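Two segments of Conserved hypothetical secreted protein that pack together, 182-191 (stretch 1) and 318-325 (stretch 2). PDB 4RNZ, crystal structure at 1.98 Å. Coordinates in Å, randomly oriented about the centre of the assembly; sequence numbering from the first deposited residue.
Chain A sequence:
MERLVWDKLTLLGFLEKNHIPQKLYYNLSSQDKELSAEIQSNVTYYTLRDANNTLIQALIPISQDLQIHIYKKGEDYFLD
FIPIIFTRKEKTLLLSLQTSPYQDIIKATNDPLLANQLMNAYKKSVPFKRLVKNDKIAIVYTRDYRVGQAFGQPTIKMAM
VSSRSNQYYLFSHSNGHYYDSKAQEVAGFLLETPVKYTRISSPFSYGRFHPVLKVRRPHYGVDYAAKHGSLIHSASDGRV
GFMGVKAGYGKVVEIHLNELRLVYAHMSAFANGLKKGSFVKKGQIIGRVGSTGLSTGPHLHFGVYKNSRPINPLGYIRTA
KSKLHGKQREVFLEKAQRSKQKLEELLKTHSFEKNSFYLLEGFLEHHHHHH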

# COMPACT_ATOMS: atom_id res chain seq x y z
N LYS A 182 18.19 -3.66 -15.16
CA LYS A 182 18.30 -2.89 -16.36
C LYS A 182 17.31 -1.78 -16.33
O LYS A 182 17.00 -1.22 -17.33
N ALA A 183 16.79 -1.47 -15.15
CA ALA A 183 15.80 -0.43 -14.98
C ALA A 183 14.55 -0.60 -15.80
O ALA A 183 13.91 0.34 -16.14
N GLN A 184 14.17 -1.82 -16.05
CA GLN A 184 12.86 -2.09 -16.63
C GLN A 184 11.92 -2.74 -15.59
O GLN A 184 12.36 -3.47 -14.70
N GLU A 185 10.64 -2.44 -15.69
CA GLU A 185 9.70 -2.81 -14.63
C GLU A 185 9.52 -4.32 -14.51
O GLU A 185 9.50 -5.04 -15.50
N VAL A 186 9.39 -4.78 -13.27
CA VAL A 186 9.07 -6.18 -13.02
C VAL A 186 7.94 -6.25 -12.03
O VAL A 186 7.69 -5.29 -11.29
N ALA A 187 7.22 -7.37 -12.07
CA ALA A 187 6.10 -7.61 -11.19
C ALA A 187 5.03 -6.53 -11.33
O ALA A 187 4.37 -6.19 -10.37
N GLY A 188 4.87 -5.98 -12.54
CA GLY A 188 3.89 -4.95 -12.80
C GLY A 188 2.48 -5.50 -12.95
O GLY A 188 2.23 -6.69 -12.76
N PHE A 189 1.56 -4.60 -13.28
CA PHE A 189 0.17 -4.93 -13.55
C PHE A 189 -0.20 -4.06 -14.72
O PHE A 189 0.22 -2.93 -14.80
N LEU A 190 -0.95 -4.60 -15.67
CA LEU A 190 -1.42 -3.78 -16.81
C LEU A 190 -2.88 -3.55 -16.49
O LEU A 190 -3.71 -4.42 -16.70
N LEU A 191 -3.17 -2.39 -15.93
CA LEU A 191 -4.53 -2.02 -15.61
C LEU A 191 -5.18 -1.32 -16.79
O LEU A 191 -4.51 -0.69 -17.59
N ARG A 318 -1.35 1.29 -18.89
CA ARG A 318 -0.35 1.29 -19.94
C ARG A 318 -0.52 -0.01 -20.66
O ARG A 318 -1.16 -0.89 -20.15
N THR A 319 0.11 -0.16 -21.81
CA THR A 319 0.02 -1.41 -22.56
C THR A 319 1.28 -2.23 -22.47
O THR A 319 1.25 -3.43 -22.62
N ALA A 320 2.38 -1.55 -22.24
CA ALA A 320 3.65 -2.21 -22.04
C ALA A 320 4.19 -1.91 -20.68
O ALA A 320 3.81 -0.98 -20.04
N LYS A 321 5.13 -2.75 -20.28
CA LYS A 321 6.07 -2.56 -19.19
C LYS A 321 6.80 -1.20 -19.24
O LYS A 321 7.28 -0.77 -20.26
N SER A 322 6.91 -0.56 -18.10
CA SER A 322 7.62 0.67 -17.99
C SER A 322 9.12 0.44 -17.92
O SER A 322 9.59 -0.64 -17.68
N LYS A 323 9.86 1.51 -18.17
CA LYS A 323 11.29 1.56 -17.99
C LYS A 323 11.56 2.93 -17.47
O LYS A 323 10.79 3.82 -17.73
N LEU A 324 12.66 3.09 -16.76
CA LEU A 324 13.09 4.39 -16.31
C LEU A 324 13.85 5.07 -17.42
O LEU A 324 14.47 4.41 -18.20
N HIS A 325 13.81 6.39 -17.44
CA HIS A 325 14.49 7.20 -18.44
C HIS A 325 15.20 8.41 -17.86
O HIS A 325 15.01 8.76 -16.69

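The two stretches meet through a single backbone bridge, Gln-184 with Lys-323, and a salt bridge between Glu-185 and Arg-318. Two backbone hydrogen bonds flank the bridge: Leu-324 N donates to Ala-183 O (3.1 Å) and Glu-185 N to Ser-322 O (2.9 Å), both nearly straight. Ala-183 and Glu-185 point toward stretch 2. Ala-183 CB meets Leu-324 CB at 4.1 Å, a small apolar contact, whereas Gln-184 and Lys-323 are directed sideways and touch through CB and CG, respectively, at 4.0 Å.

Glu-185, extended with chi1 and chi2 both t, carries its carboxylate to the guanidinium of Arg-318 (chi1 p). Glu-185 OE1 lies 2.6 Å from Arg-318 NH1 in a salt bridge, and Arg-318 NH2 donates to Glu-185 OE2 (2.9 Å), which is also hydrogen-bonded elsewhere in the structure. OE1 of Glu-185 further accepts a weak bond from Ser-322 N (3.4 Å). Arg-318 NH2 also donates to Phe-189 O (2.9 Å), which receives a weak bond from Arg-318 NE at 3.4 Å, so one carbonyl serves two guanidinium nitrogens. Gly-188 CA sits at the guanidinium edge, 3.7 Å from Arg-318 NH2. Leu-190 (m, t) brings CD2 to 4.1 Å from Arg-318 CG. A water donates to Leu-191 O (2.9 Å) and Arg-318 O (3.2 Å), linking the two backbones.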

# COMPACT_ATOMS: atom_id res chain seq x y z
CB LYS A 182 18.05 -3.75 -17.58
CG LYS A 182 19.08 -4.81 -17.87
CD LYS A 182 18.88 -5.31 -19.29
CE LYS A 182 19.97 -6.26 -19.77
NZ LYS A 182 20.31 -6.06 -21.20
CB ALA A 183 16.40 0.92 -15.21
CB GLN A 184 12.97 -2.89 -17.91
CG GLN A 184 13.82 -4.12 -17.83
CD GLN A 184 14.12 -4.70 -19.20
OE1 GLN A 184 13.35 -4.50 -20.15
NE2 GLN A 184 15.24 -5.40 -19.31
CB GLU A 185 8.36 -2.15 -14.85
CG GLU A 185 7.32 -2.47 -13.79
CD GLU A 185 6.15 -1.51 -13.82
OE1 GLU A 185 6.04 -0.72 -14.77
OE2 GLU A 185 5.35 -1.52 -12.87
CB VAL A 186 10.29 -6.98 -12.51
CG1 VAL A 186 11.42 -6.96 -13.55
CG2 VAL A 186 10.76 -6.46 -11.15
CB ALA A 187 6.60 -7.71 -9.75
CB PHE A 189 -0.69 -4.58 -12.34
CG PHE A 189 -0.37 -5.39 -11.12
CD1 PHE A 189 -1.02 -6.59 -10.88
CD2 PHE A 189 0.60 -4.95 -10.21
CE1 PHE A 189 -0.72 -7.36 -9.76
CE2 PHE A 189 0.91 -5.72 -9.09
CZ PHE A 189 0.25 -6.92 -8.86
CB LEU A 190 -1.24 -4.52 -18.14
CG LEU A 190 0.16 -5.10 -18.42
CD1 LEU A 190 0.17 -6.22 -19.46
CD2 LEU A 190 1.16 -4.02 -18.81
CB LEU A 191 -4.55 -1.09 -14.41
CG LEU A 191 -4.02 -1.64 -13.09
CD1 LEU A 191 -4.25 -0.60 -12.02
CD2 LEU A 191 -4.71 -2.95 -12.77
CB ARG A 318 1.05 1.34 -19.35
CG ARG A 318 1.49 0.06 -18.65
CD ARG A 318 2.23 0.33 -17.36
NE ARG A 318 2.23 -0.79 -16.42
CZ ARG A 318 2.92 -0.78 -15.28
NH1 ARG A 318 3.64 0.28 -14.98
NH2 ARG A 318 2.92 -1.82 -14.45
CB THR A 319 -0.22 -1.14 -24.04
OG1 THR A 319 -1.29 -0.20 -24.18
CG2 THR A 319 -0.59 -2.39 -24.70
CB ALA A 320 4.64 -1.73 -23.06
CB LYS A 321 7.11 -3.67 -19.27
CG LYS A 321 6.72 -4.96 -18.59
CD LYS A 321 7.60 -6.13 -19.03
CE LYS A 321 6.77 -7.30 -19.56
NZ LYS A 321 6.58 -8.43 -18.61
CB SER A 322 7.07 1.43 -16.79
OG SER A 322 7.70 2.65 -16.53
CB LYS A 323 12.05 1.45 -19.30
CG LYS A 323 11.85 0.21 -20.10
CD LYS A 323 12.65 0.36 -21.37
CE LYS A 323 12.53 -0.86 -22.25
NZ LYS A 323 13.70 -1.09 -23.13
CB LEU A 324 13.97 4.28 -15.08
CG LEU A 324 13.41 3.72 -13.80
CD1 LEU A 324 14.40 3.80 -12.67
CD2 LEU A 324 12.15 4.43 -13.43
CB HIS A 325 13.47 7.68 -19.46
CG HIS A 325 12.77 6.56 -20.16
ND1 HIS A 325 13.41 5.76 -21.08
CD2 HIS A 325 11.51 6.08 -20.04
CE1 HIS A 325 12.56 4.84 -21.52
NE2 HIS A 325 11.41 5.01 -20.91
O HOH W 1 -4.23 -0.12 -20.38